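Local atomic coordinates of flavin-nucleotide-binding protein (Mycobacterium smegmatis, PDB entry 4YBN), a protein that binds FAD and heme b on a split beta-barrel scaffold and is probably an oxidoreductase related to pyridoxamine 5'-phosphate oxidase. Residues Ser82-Gly88 with Phe100-Ala105; Leu29-Ala35 with Phe48-Arg54; Ile131-Glu137 with Leu207-Val211. The contacts are given in a common frame with arbitrary orientation. Residue numbers count along the deposited sequence, not the author numbering.

Contact 1. Residues Ser82-Gly88 with Phe100-Ala105; sequences SVTALDG and FRYRSA. With FAD (flavin-adenine dinucleotide), chain K.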
loop_
_atom_site.group_PDB
_atom_site.type_symbol
_atom_site.label_atom_id
_atom_site.label_comp_id
_atom_site.label_asym_id
_atom_site.label_seq_id
_atom_site.Cartn_x
_atom_site.Cartn_y
_atom_site.Cartn_z
ATOM N N SER A 82 6.751 -5.711 -2.080
ATOM C CA SER A 82 5.537 -5.396 -2.806
ATOM C C SER A 82 5.260 -3.903 -2.833
ATOM O O SER A 82 5.366 -3.182 -1.821
ATOM C CB SER A 82 4.344 -6.198 -2.143
ATOM O OG SER A 82 3.118 -5.815 -2.709
ATOM N N VAL A 83 4.939 -3.428 -4.032
ATOM C CA VAL A 83 4.670 -2.001 -4.275
ATOM C C VAL A 83 3.377 -1.883 -5.038
ATOM O O VAL A 83 3.248 -2.430 -6.133
ATOM C CB VAL A 83 5.810 -1.266 -5.053
ATOM C CG1 VAL A 83 5.474 0.218 -5.211
ATOM C CG2 VAL A 83 7.110 -1.428 -4.255
ATOM N N THR A 84 2.433 -1.122 -4.486
ATOM C CA THR A 84 1.054 -1.095 -5.001
ATOM C C THR A 84 0.482 0.330 -5.056
ATOM O O THR A 84 0.637 1.138 -4.131
ATOM C CB THR A 84 0.169 -2.026 -4.089
ATOM O OG1 THR A 84 0.614 -3.385 -4.250
ATOM C CG2 THR A 84 -1.266 -1.990 -4.494
ATOM N N ALA A 85 -0.103 0.622 -6.195
ATOM C CA ALA A 85 -0.913 1.804 -6.424
ATOM C C ALA A 85 -2.344 1.428 -6.633
ATOM O O ALA A 85 -2.663 0.703 -7.542
ATOM C CB ALA A 85 -0.406 2.506 -7.643
ATOM N N LEU A 86 -3.209 1.916 -5.771
ATOM C CA LEU A 86 -4.676 1.729 -5.889
ATOM C C LEU A 86 -5.246 2.898 -6.630
ATOM O O LEU A 86 -5.175 4.006 -6.118
ATOM C CB LEU A 86 -5.269 1.714 -4.494
ATOM C CG LEU A 86 -6.795 1.534 -4.294
ATOM C CD1 LEU A 86 -7.264 0.324 -5.026
ATOM C CD2 LEU A 86 -7.115 1.396 -2.822
ATOM N N ASP A 87 -5.766 2.647 -7.828
ATOM C CA ASP A 87 -6.201 3.628 -8.787
ATOM C C ASP A 87 -7.680 3.825 -8.907
ATOM O O ASP A 87 -8.100 4.759 -9.531
ATOM C CB ASP A 87 -5.683 3.250 -10.178
ATOM C CG ASP A 87 -4.173 3.310 -10.243
ATOM O OD1 ASP A 87 -3.605 4.068 -9.427
ATOM O OD2 ASP A 87 -3.562 2.641 -11.071
ATOM N N GLY A 88 -8.481 2.957 -8.341
ATOM C CA GLY A 88 -9.924 3.148 -8.379
ATOM C C GLY A 88 -10.703 1.906 -8.105
ATOM O O GLY A 88 -10.145 0.807 -7.932
ATOM N N PHE A 100 -11.086 -3.602 -8.438
ATOM C CA PHE A 100 -10.299 -2.411 -8.237
ATOM C C PHE A 100 -9.429 -2.201 -9.426
ATOM O O PHE A 100 -8.979 -3.164 -10.022
ATOM C CB PHE A 100 -9.408 -2.538 -7.051
ATOM C CG PHE A 100 -10.125 -2.582 -5.722
ATOM C CD1 PHE A 100 -10.709 -1.512 -5.228
ATOM C CD2 PHE A 100 -10.138 -3.711 -4.972
ATOM C CE1 PHE A 100 -11.324 -1.533 -4.018
ATOM C CE2 PHE A 100 -10.767 -3.759 -3.773
ATOM C CZ PHE A 100 -11.359 -2.668 -3.291
ATOM N N ARG A 101 -9.167 -0.938 -9.765
ATOM C CA ARG A 101 -8.120 -0.621 -10.657
ATOM C C ARG A 101 -6.871 -0.492 -9.767
ATOM O O ARG A 101 -6.887 0.089 -8.696
ATOM C CB ARG A 101 -8.401 0.660 -11.406
ATOM C CG ARG A 101 -9.261 0.481 -12.612
ATOM C CD ARG A 101 -9.371 1.806 -13.333
ATOM N NE ARG A 101 -10.159 1.702 -14.576
ATOM C CZ ARG A 101 -10.526 2.732 -15.334
ATOM N NH1 ARG A 101 -10.196 3.980 -14.979
ATOM N NH2 ARG A 101 -11.260 2.535 -16.457
ATOM N N TYR A 102 -5.775 -1.020 -10.255
ATOM C CA TYR A 102 -4.494 -0.942 -9.522
ATOM C C TYR A 102 -3.312 -1.271 -10.395
ATOM O O TYR A 102 -3.483 -1.767 -11.517
ATOM C CB TYR A 102 -4.539 -1.933 -8.407
ATOM C CG TYR A 102 -4.609 -3.368 -8.914
ATOM C CD1 TYR A 102 -3.463 -4.017 -9.403
ATOM C CD2 TYR A 102 -5.822 -4.086 -8.906
ATOM C CE1 TYR A 102 -3.508 -5.334 -9.839
ATOM C CE2 TYR A 102 -5.867 -5.414 -9.328
ATOM C CZ TYR A 102 -4.709 -6.028 -9.799
ATOM O OH TYR A 102 -4.737 -7.332 -10.228
ATOM N N ARG A 103 -2.106 -1.010 -9.865
ATOM C CA ARG A 103 -0.842 -1.425 -10.483
ATOM C C ARG A 103 -0.029 -1.992 -9.323
ATOM O O ARG A 103 -0.009 -1.385 -8.252
ATOM C CB ARG A 103 -0.110 -0.221 -11.031
ATOM C CG ARG A 103 -0.676 0.507 -12.228
ATOM C CD ARG A 103 0.029 1.833 -12.381
ATOM N NE ARG A 103 -0.617 2.796 -11.501
ATOM C CZ ARG A 103 -0.150 3.980 -11.156
ATOM N NH1 ARG A 103 1.031 4.405 -11.625
ATOM N NH2 ARG A 103 -0.884 4.741 -10.307
ATOM N N SER A 104 0.582 -3.150 -9.465
ATOM C CA SER A 104 1.284 -3.729 -8.373
ATOM C C SER A 104 2.569 -4.403 -8.884
ATOM O O SER A 104 2.539 -5.020 -9.951
ATOM C CB SER A 104 0.421 -4.823 -7.671
ATOM O OG SER A 104 1.171 -5.204 -6.487
ATOM N N ALA A 105 3.655 -4.278 -8.156
ATOM C CA ALA A 105 4.885 -4.981 -8.547
ATOM C C ALA A 105 5.327 -5.772 -7.377
ATOM O O ALA A 105 5.162 -5.351 -6.224
ATOM C CB ALA A 105 5.929 -3.975 -8.961
HETATM P PA FAD K . 0.032 -16.882 -7.733
HETATM O O1A FAD K . -0.067 -17.821 -8.902
HETATM O O2A FAD K . -0.276 -17.448 -6.379
HETATM O O5B FAD K . 1.499 -16.124 -7.814
HETATM C C5B FAD K . 2.459 -16.402 -8.855
HETATM C C4B FAD K . 3.307 -15.164 -9.183
HETATM O O4B FAD K . 2.485 -14.168 -9.820
HETATM C C3B FAD K . 3.845 -14.368 -7.987
HETATM O O3B FAD K . 4.965 -14.951 -7.295
HETATM C C2B FAD K . 4.060 -12.959 -8.565
HETATM O O2B FAD K . 5.352 -12.809 -9.141
HETATM C C1B FAD K . 3.006 -12.846 -9.675
HETATM N N9A FAD K . 1.953 -11.922 -9.241
HETATM C C8A FAD K . 0.740 -12.364 -8.829
HETATM N N7A FAD K . -0.029 -11.309 -8.429
HETATM C C5A FAD K . 0.698 -10.186 -8.582
HETATM C C6A FAD K . 0.429 -8.750 -8.313
HETATM N N6A FAD K . -0.796 -8.434 -7.835
HETATM N N1A FAD K . 1.414 -7.847 -8.603
HETATM C C2A FAD K . 2.636 -8.241 -9.075
HETATM N N3A FAD K . 2.912 -9.538 -9.332
HETATM C C4A FAD K . 2.008 -10.563 -9.120
HETATM N N1 FAD K . -6.906 -10.685 -5.959
HETATM C C2 FAD K . -7.996 -11.342 -5.465
HETATM O O2 FAD K . -7.982 -12.571 -5.710
HETATM N N3 FAD K . -8.984 -10.705 -4.769
HETATM C C4 FAD K . -8.908 -9.360 -4.456
HETATM O O4 FAD K . -9.720 -8.667 -3.777
HETATM C C4X FAD K . -7.767 -8.584 -4.992
HETATM N N5 FAD K . -7.620 -7.260 -4.733
HETATM C C5X FAD K . -6.520 -6.609 -5.197
HETATM C C6 FAD K . -6.379 -5.282 -4.961
HETATM C C7 FAD K . -5.281 -4.615 -5.472
HETATM C C7M FAD K . -5.097 -3.158 -5.203
HETATM C C8 FAD K . -4.225 -5.306 -6.245
HETATM C C8M FAD K . -3.004 -4.574 -6.738
HETATM C C9 FAD K . -4.375 -6.639 -6.491
HETATM C C9A FAD K . -5.483 -7.308 -5.990
HETATM N N10 FAD K . -5.612 -8.679 -6.214
HETATM C C10 FAD K . -6.749 -9.345 -5.756
HETATM C "C1'" FAD K . -4.613 -9.412 -7.033
HETATM C "C2'" FAD K . -3.727 -10.358 -6.269
HETATM O "O2'" FAD K . -2.526 -9.666 -5.935
HETATM C "C3'" FAD K . -3.374 -11.503 -7.223
HETATM O "O3'" FAD K . -2.948 -10.950 -8.513
HETATM C "C4'" FAD K . -4.574 -12.480 -7.345
HETATM O "O4'" FAD K . -4.953 -13.011 -6.044
HETATM C "C5'" FAD K . -4.227 -13.623 -8.281
HETATM O "O5'" FAD K . -2.961 -14.133 -7.893
HETATM P P FAD K . -2.367 -15.480 -8.538
HETATM O O1P FAD K . -2.365 -15.193 -10.018
HETATM O O2P FAD K . -3.098 -16.653 -7.995
HETATM O O3P FAD K . -0.871 -15.543 -7.995
HETATM O O HOH W 1 2.701 -6.750 -5.153
HETATM O O HOH W 2 -8.561 5.220 -12.584
#
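A classic beta bulge interrupts this antiparallel hairpin pairing: Asp-87 and Gly-88 both face Arg-101. Asp-87 N donates to Arg-101 O at 2.9 Å, Gly-88 N bonds Arg-101 O weakly at 3.3 Å, and Arg-101 N bonds Gly-88 O at 2.7 Å. Gly-88 has phi 161°, where a CB would collide with the preceding carbonyl. Before the bulge, Val-83 N donates to Ala-105 O (2.9 Å), Ala-105 N to Val-83 O (2.8 Å), Ala-85 N to Arg-103 O and Arg-103 N to Ala-85 O (both 2.9 Å). The Asp-87 side chain points toward the partner strand, where Arg-103 NH2 meets Asp-87 OD1 at 2.9 Å and Arg-103 NE meets Asp-87 OD2 at 3.0 Å, a two-pronged salt bridge; Ala-85 CB lies over the guanidinium. The face bearing Thr-84, Leu-86, Tyr-102 and Ser-104 serves the cofactors. Thr-84 OG1 and Ser-104 OG share a 2.9 Å hydrogen bond, Ser-104 CB lies 3.3 Å from FAD N1A, and FAD C8M sits over the Tyr-102 ring, 2.8 Å from Tyr-102 CD1. Tyr-102 OH hydrogen-bonds a heme oxygen, and Phe-100 packs edge-to-face with Phe-130 of the second subunit. The strand pair thus combines an ion pair with cofactor binding.

Contact 2. Residues Leu29-Ala35 with Phe48-Arg54; sequences LDTIPLA and FPIGFGR. With FAD (flavin-adenine dinucleotide), chain H.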
loop_
_atom_site.group_PDB
_atom_site.type_symbol
_atom_site.label_atom_id
_atom_site.label_comp_id
_atom_site.label_asym_id
_atom_site.label_seq_id
_atom_site.Cartn_x
_atom_site.Cartn_y
_atom_site.Cartn_z
ATOM N N LEU A 29 7.411 2.286 -9.700
ATOM C CA LEU A 29 8.370 2.485 -8.616
ATOM C C LEU A 29 8.771 3.938 -8.413
ATOM O O LEU A 29 9.171 4.365 -7.335
ATOM C CB LEU A 29 9.618 1.642 -8.873
ATOM C CG LEU A 29 9.464 0.140 -8.930
ATOM C CD1 LEU A 29 10.741 -0.565 -9.199
ATOM C CD2 LEU A 29 8.806 -0.408 -7.660
ATOM N N ASP A 30 8.637 4.751 -9.453
ATOM C CA ASP A 30 8.888 6.137 -9.315
ATOM C C ASP A 30 7.667 6.935 -8.936
ATOM O O ASP A 30 7.729 8.156 -8.945
ATOM C CB ASP A 30 9.352 6.680 -10.662
ATOM C CG ASP A 30 10.741 6.150 -11.028
ATOM O OD1 ASP A 30 11.439 5.666 -10.099
ATOM O OD2 ASP A 30 11.089 6.206 -12.226
ATOM N N THR A 31 6.555 6.278 -8.662
ATOM C CA THR A 31 5.350 6.939 -8.269
ATOM C C THR A 31 5.077 6.717 -6.774
ATOM O O THR A 31 4.793 7.666 -6.069
ATOM C CB THR A 31 4.165 6.398 -9.098
ATOM O OG1 THR A 31 4.416 6.626 -10.469
ATOM C CG2 THR A 31 2.850 7.125 -8.716
ATOM N N ILE A 32 5.110 5.480 -6.320
ATOM C CA ILE A 32 4.696 5.126 -4.952
ATOM C C ILE A 32 5.916 5.067 -4.099
ATOM O O ILE A 32 6.814 4.346 -4.461
ATOM C CB ILE A 32 4.025 3.717 -4.962
ATOM C CG1 ILE A 32 2.826 3.705 -5.938
ATOM C CG2 ILE A 32 3.562 3.316 -3.563
ATOM C CD1 ILE A 32 1.714 4.636 -5.514
ATOM N N PRO A 33 5.967 5.770 -2.959
ATOM C CA PRO A 33 7.138 5.735 -2.095
ATOM C C PRO A 33 7.147 4.655 -1.002
ATOM O O PRO A 33 8.133 4.515 -0.305
ATOM C CB PRO A 33 7.105 7.105 -1.456
ATOM C CG PRO A 33 5.694 7.382 -1.311
ATOM C CD PRO A 33 4.996 6.775 -2.486
ATOM N N LEU A 34 6.062 3.895 -0.874
ATOM C CA LEU A 34 5.938 2.886 0.159
ATOM C C LEU A 34 6.079 1.515 -0.450
ATOM O O LEU A 34 5.477 1.206 -1.488
ATOM C CB LEU A 34 4.597 3.040 0.857
ATOM C CG LEU A 34 3.968 1.873 1.596
ATOM C CD1 LEU A 34 4.777 1.520 2.825
ATOM C CD2 LEU A 34 2.524 2.238 1.944
ATOM N N ALA A 35 6.881 0.679 0.195
ATOM C CA ALA A 35 6.952 -0.722 -0.158
ATOM C C ALA A 35 6.527 -1.544 1.077
ATOM O O ALA A 35 6.680 -1.095 2.232
ATOM C CB ALA A 35 8.394 -1.080 -0.534
ATOM N N PHE A 48 6.481 -5.694 6.760
ATOM C CA PHE A 48 6.541 -4.365 7.340
ATOM C C PHE A 48 6.605 -3.369 6.217
ATOM O O PHE A 48 7.100 -3.651 5.164
ATOM C CB PHE A 48 7.682 -4.206 8.315
ATOM C CG PHE A 48 9.050 -4.349 7.712
ATOM C CD1 PHE A 48 9.722 -3.250 7.261
ATOM C CD2 PHE A 48 9.672 -5.553 7.652
ATOM C CE1 PHE A 48 11.025 -3.338 6.728
ATOM C CE2 PHE A 48 10.952 -5.665 7.084
ATOM C CZ PHE A 48 11.617 -4.558 6.610
ATOM N N PRO A 49 6.011 -2.231 6.403
ATOM C CA PRO A 49 6.078 -1.207 5.443
ATOM C C PRO A 49 7.340 -0.395 5.562
ATOM O O PRO A 49 7.938 -0.259 6.674
ATOM C CB PRO A 49 4.886 -0.305 5.851
ATOM C CG PRO A 49 4.757 -0.499 7.274
ATOM C CD PRO A 49 5.184 -1.882 7.564
ATOM N N ILE A 50 7.796 0.200 4.485
ATOM C CA ILE A 50 8.999 1.037 4.566
ATOM C C ILE A 50 9.100 1.931 3.362
ATOM O O ILE A 50 8.690 1.564 2.258
ATOM C CB ILE A 50 10.263 0.123 4.688
ATOM C CG1 ILE A 50 11.480 0.963 5.051
ATOM C CG2 ILE A 50 10.483 -0.578 3.381
ATOM C CD1 ILE A 50 12.632 0.347 5.815
ATOM N N GLY A 51 9.617 3.150 3.510
ATOM C CA GLY A 51 9.884 3.946 2.279
ATOM C C GLY A 51 11.001 3.413 1.394
ATOM O O GLY A 51 11.977 2.858 1.867
ATOM N N PHE A 52 10.872 3.524 0.088
ATOM C CA PHE A 52 11.962 3.069 -0.753
ATOM C C PHE A 52 12.131 4.114 -1.873
ATOM O O PHE A 52 11.191 4.886 -2.195
ATOM C CB PHE A 52 11.668 1.715 -1.343
ATOM C CG PHE A 52 10.738 1.782 -2.489
ATOM C CD1 PHE A 52 9.331 1.834 -2.278
ATOM C CD2 PHE A 52 11.210 1.892 -3.799
ATOM C CE1 PHE A 52 8.439 2.021 -3.319
ATOM C CE2 PHE A 52 10.328 2.067 -4.836
ATOM C CZ PHE A 52 8.935 2.169 -4.618
ATOM N N GLY A 53 13.286 4.124 -2.505
ATOM C CA GLY A 53 13.462 4.856 -3.756
ATOM C C GLY A 53 14.179 3.979 -4.774
ATOM O O GLY A 53 15.000 3.134 -4.393
ATOM N N ARG A 54 13.809 4.072 -6.035
ATOM C CA ARG A 54 14.514 3.416 -7.087
ATOM C C ARG A 54 15.700 4.305 -7.459
ATOM O O ARG A 54 15.500 5.477 -7.879
ATOM C CB ARG A 54 13.636 3.213 -8.314
ATOM C CG ARG A 54 14.342 2.376 -9.368
ATOM C CD ARG A 54 13.569 2.201 -10.670
ATOM N NE ARG A 54 13.188 3.451 -11.360
ATOM C CZ ARG A 54 13.979 4.067 -12.247
ATOM N NH1 ARG A 54 15.121 3.535 -12.602
ATOM N NH2 ARG A 54 13.590 5.162 -12.858
HETATM P PA FAD H . 10.489 -5.161 14.978
HETATM O O1A FAD H . 11.040 -5.072 16.382
HETATM O O2A FAD H . 11.320 -5.837 13.913
HETATM O O5B FAD H . 9.057 -5.934 15.000
HETATM C C5B FAD H . 8.371 -6.340 16.183
HETATM C C4B FAD H . 6.856 -6.279 15.964
HETATM O O4B FAD H . 6.357 -4.936 16.152
HETATM C C3B FAD H . 6.387 -6.641 14.550
HETATM O O3B FAD H . 6.312 -8.032 14.198
HETATM C C2B FAD H . 5.029 -6.007 14.486
HETATM O O2B FAD H . 4.125 -6.956 15.025
HETATM C C1B FAD H . 5.209 -4.721 15.322
HETATM N N9A FAD H . 5.412 -3.610 14.338
HETATM C C8A FAD H . 6.600 -3.034 14.051
HETATM N N7A FAD H . 6.461 -2.079 13.085
HETATM C C5A FAD H . 5.161 -2.044 12.733
HETATM C C6A FAD H . 4.357 -1.259 11.776
HETATM N N6A FAD H . 4.985 -0.319 11.020
HETATM N N1A FAD H . 3.011 -1.535 11.745
HETATM C C2A FAD H . 2.396 -2.450 12.540
HETATM N N3A FAD H . 3.087 -3.184 13.405
HETATM C C4A FAD H . 4.454 -3.048 13.561
HETATM N N1 FAD H . 11.300 2.509 8.925
HETATM C C2 FAD H . 12.577 2.831 8.576
HETATM O O2 FAD H . 13.459 2.367 9.341
HETATM N N3 FAD H . 12.888 3.623 7.497
HETATM C C4 FAD H . 11.921 4.088 6.663
HETATM O O4 FAD H . 12.111 4.786 5.646
HETATM C C4X FAD H . 10.504 3.765 6.979
HETATM N N5 FAD H . 9.499 4.229 6.203
HETATM C C5X FAD H . 8.203 3.933 6.504
HETATM C C6 FAD H . 7.175 4.392 5.682
HETATM C C7 FAD H . 5.851 4.092 5.955
HETATM C C7M FAD H . 4.766 4.622 5.051
HETATM C C8 FAD H . 5.530 3.275 7.145
HETATM C C8M FAD H . 4.123 2.879 7.487
HETATM C C9 FAD H . 6.535 2.804 7.950
HETATM C C9A FAD H . 7.868 3.095 7.683
HETATM N N10 FAD H . 8.906 2.587 8.503
HETATM C C10 FAD H . 10.241 2.933 8.188
HETATM C "C1'" FAD H . 8.593 1.807 9.716
HETATM C "C2'" FAD H . 8.780 0.311 9.696
HETATM O "O2'" FAD H . 7.501 -0.308 9.521
HETATM C "C3'" FAD H . 9.374 -0.116 11.065
HETATM O "O3'" FAD H . 8.550 0.404 12.160
HETATM C "C4'" FAD H . 10.890 0.175 11.249
HETATM O "O4'" FAD H . 11.690 -0.439 10.211
HETATM C "C5'" FAD H . 11.415 -0.350 12.591
HETATM O "O5'" FAD H . 10.912 -1.676 12.840
HETATM P P FAD H . 11.361 -2.582 14.111
HETATM O O1P FAD H . 11.443 -1.681 15.322
HETATM O O2P FAD H . 12.574 -3.365 13.620
HETATM O O3P FAD H . 10.160 -3.648 14.436
HETATM O O HOH W 3 11.727 5.915 -6.960
HETATM O O HOH W 4 13.772 6.721 -9.670
#
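Three backbone hydrogen bonds, a salt bridge and two waters join these segments. Ala-35 N donates to Ile-50 O at 2.9 Å and Ile-50 N to Ala-35 O at 2.8 Å; two residues on along each strand, past the non-hydrogen-bonded pair Leu-34/Gly-51, Phe-52 N donates to Pro-33 O at 2.9 Å. Beyond it the backbones separate. Water 3 accepts from Arg-54 N (2.9 Å) and can donate to Leu-29 O (3.0 Å), which Asn-220 ND2 also bonds. Asp-30 receives Arg-54 NH2 on OD2 at 2.8 Å and Arg-54 NE on OD1 at 3.1 Å; Arg-54 NH1 bonds Gly-56 O. Water 4 can donate to Asp-30 OD1 (2.6 Å) and to Arg-54 O (2.8 Å), the latter also bonded by Arg-129 NE. The Phe-52 ring fills the widened space, Phe-52 CD1 3.5 Å from Ala-35 CB. Pro-49 O accepts from FAD O2' at 2.9 Å, and Gly-51 N lies 2.9 Å from flavin N5. This is a beta hairpin of the split beta-barrel, with Leu-34 and Pro-49 to Gly-51 lining a flavin pocket at the dimer interface.

Contact 3. Residues Ile131-Glu137 with Leu207-Val211; sequences IPGRTAE and LPPSV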
loop_
_atom_site.group_PDB
_atom_site.type_symbol
_atom_site.label_atom_id
_atom_site.label_comp_id
_atom_site.label_asym_id
_atom_site.label_seq_id
_atom_site.Cartn_x
_atom_site.Cartn_y
_atom_site.Cartn_z
ATOM N N ILE A 131 11.893 13.666 -1.622
ATOM C CA ILE A 131 11.662 15.167 -1.677
ATOM C C ILE A 131 12.632 15.663 -2.734
ATOM O O ILE A 131 13.803 15.880 -2.417
ATOM C CB ILE A 131 11.944 15.848 -0.332
ATOM C CG1 ILE A 131 11.134 15.201 0.822
ATOM C CG2 ILE A 131 11.624 17.341 -0.373
ATOM C CD1 ILE A 131 11.830 15.175 2.193
ATOM N N PRO A 132 12.202 15.747 -4.005
ATOM C CA PRO A 132 13.176 16.039 -5.071
ATOM C C PRO A 132 13.921 17.353 -4.944
ATOM O O PRO A 132 13.299 18.378 -4.737
ATOM C CB PRO A 132 12.325 16.035 -6.346
ATOM C CG PRO A 132 11.213 15.088 -6.032
ATOM C CD PRO A 132 10.927 15.217 -4.550
ATOM N N GLY A 133 15.231 17.362 -5.154
ATOM C CA GLY A 133 16.008 18.612 -5.033
ATOM C C GLY A 133 16.370 18.991 -3.600
ATOM O O GLY A 133 16.982 20.042 -3.353
ATOM N N ARG A 134 16.013 18.147 -2.635
ATOM C CA ARG A 134 16.136 18.494 -1.245
ATOM C C ARG A 134 17.547 18.418 -0.784
ATOM O O ARG A 134 17.934 19.181 0.088
ATOM C CB ARG A 134 15.287 17.588 -0.365
ATOM C CG ARG A 134 15.228 17.932 1.104
ATOM C CD ARG A 134 14.711 19.370 1.349
ATOM N NE ARG A 134 14.495 19.637 2.769
ATOM C CZ ARG A 134 14.417 20.833 3.302
ATOM N NH1 ARG A 134 14.521 21.912 2.544
ATOM N NH2 ARG A 134 14.236 20.993 4.583
ATOM N N THR A 135 18.321 17.481 -1.329
ATOM C CA THR A 135 19.674 17.296 -0.868
ATOM C C THR A 135 20.468 18.583 -1.087
ATOM O O THR A 135 21.291 18.932 -0.269
ATOM C CB THR A 135 20.329 16.099 -1.579
ATOM O OG1 THR A 135 19.791 14.883 -1.027
ATOM C CG2 THR A 135 21.788 16.062 -1.389
ATOM N N ALA A 136 20.228 19.269 -2.186
ATOM C CA ALA A 136 21.034 20.437 -2.484
ATOM C C ALA A 136 20.696 21.530 -1.487
ATOM O O ALA A 136 21.483 22.424 -1.304
ATOM C CB ALA A 136 20.757 20.900 -3.903
ATOM N N GLU A 137 19.526 21.475 -0.851
ATOM C CA GLU A 137 19.132 22.492 0.161
ATOM C C GLU A 137 19.603 22.240 1.589
ATOM O O GLU A 137 19.536 23.113 2.416
ATOM C CB GLU A 137 17.618 22.693 0.177
ATOM C CG GLU A 137 17.002 23.094 -1.199
ATOM C CD GLU A 137 15.487 22.860 -1.310
ATOM O OE1 GLU A 137 14.894 22.297 -0.343
ATOM O OE2 GLU A 137 14.903 23.219 -2.378
ATOM N N LEU A 207 8.850 28.628 1.771
ATOM C CA LEU A 207 8.944 27.211 1.417
ATOM C C LEU A 207 10.147 27.044 0.549
ATOM O O LEU A 207 10.312 27.804 -0.354
ATOM C CB LEU A 207 7.786 26.756 0.615
ATOM C CG LEU A 207 6.433 26.587 1.212
ATOM C CD1 LEU A 207 5.497 26.209 0.083
ATOM C CD2 LEU A 207 6.457 25.547 2.327
ATOM N N PRO A 208 10.926 25.977 0.770
ATOM C CA PRO A 208 12.002 25.676 -0.114
ATOM C C PRO A 208 11.540 25.204 -1.469
ATOM O O PRO A 208 10.420 24.723 -1.631
ATOM C CB PRO A 208 12.784 24.561 0.601
ATOM C CG PRO A 208 12.166 24.309 1.902
ATOM C CD PRO A 208 10.858 25.089 1.953
ATOM N N PRO A 209 12.377 25.391 -2.507
ATOM C CA PRO A 209 11.879 25.062 -3.849
ATOM C C PRO A 209 11.469 23.643 -3.982
ATOM O O PRO A 209 10.471 23.355 -4.617
ATOM C CB PRO A 209 13.100 25.322 -4.747
ATOM C CG PRO A 209 13.782 26.427 -4.036
ATOM C CD PRO A 209 13.663 26.110 -2.565
ATOM N N SER A 210 12.210 22.750 -3.334
ATOM C CA SER A 210 11.887 21.348 -3.400
ATOM C C SER A 210 10.516 21.081 -2.856
ATOM O O SER A 210 9.789 20.234 -3.369
ATOM C CB SER A 210 12.894 20.520 -2.609
ATOM O OG SER A 210 12.871 20.774 -1.218
ATOM N N VAL A 211 10.139 21.810 -1.819
ATOM C CA VAL A 211 8.864 21.531 -1.235
ATOM C C VAL A 211 7.795 22.177 -2.102
ATOM O O VAL A 211 6.688 21.666 -2.169
ATOM C CB VAL A 211 8.759 22.077 0.164
ATOM C CG1 VAL A 211 7.341 21.975 0.700
ATOM C CG2 VAL A 211 9.694 21.327 1.065
#
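Leu-207 leads into the contact while packing on Trp-182 of the second subunit. Pro-208, at the N-cap position of helix 209-212, turns its ring toward 131-137: Pro-208 CB lies 3.2 Å from Glu-137 OE1, and Pro-208 CG 3.4 Å from Arg-134 NH1. Pro-209 opens the helix with no amide hydrogen to give, so Glu-137 OE2, 3.2 Å from Pro-209 CD, takes its bond from the next residue. Ser-210 holds the centre. Ser-210 N donates to Glu-137 OE2 at 2.9 Å and Ser-210 OG to Glu-137 OE1 at 2.7 Å, so one carboxylate, from a residue some 70 positions earlier in the chain, accepts a backbone and a side-chain proton in the first turn of helix 209-212. Arg-134 NH1 also reaches Glu-137 OE1, at 2.9 Å, forming a salt bridge within 131-137 that helps offset the charge, while Arg-134 NH2 bonds Ala-92 O of the second subunit. Ser-210 also touches the type II turn Ile-131 to Arg-134, which has Gly-133 at its third position: Ser-210 CB lies 3.0 Å from Pro-132 O and Ser-210 OG 3.7 Å from Ile-131 CG2. Val-211 N returns a weak 2.9 Å bond to Pro-208 O, and the Val-211 side chain packs on Pro-195.

Contacts 1 and 2 join in one sheet, where strands 78-91 and 34-41 are neighbours; their centres are 13 Å apart. They meet directly: Ala-85 CB is 3.7 Å from Ile-32 CD1, and Val-83 CG2 is 3.8 Å from Phe-52 CE1. Each serves a different FAD, but across the dimer the two surfaces complete each other, since Pro-49 of the second subunit packs on Ser-104 and hydrogen-bonds the FAD beside contact 1. Contact 3 lies farther out, its centre about 19 Å from that of contact 2 and 28 Å from that of contact 1, with nearest atoms about 8 and 15 Å away. The Ile-131 side chain nevertheless comes within about 4 Å of a heme, and all three contacts touch the second subunit.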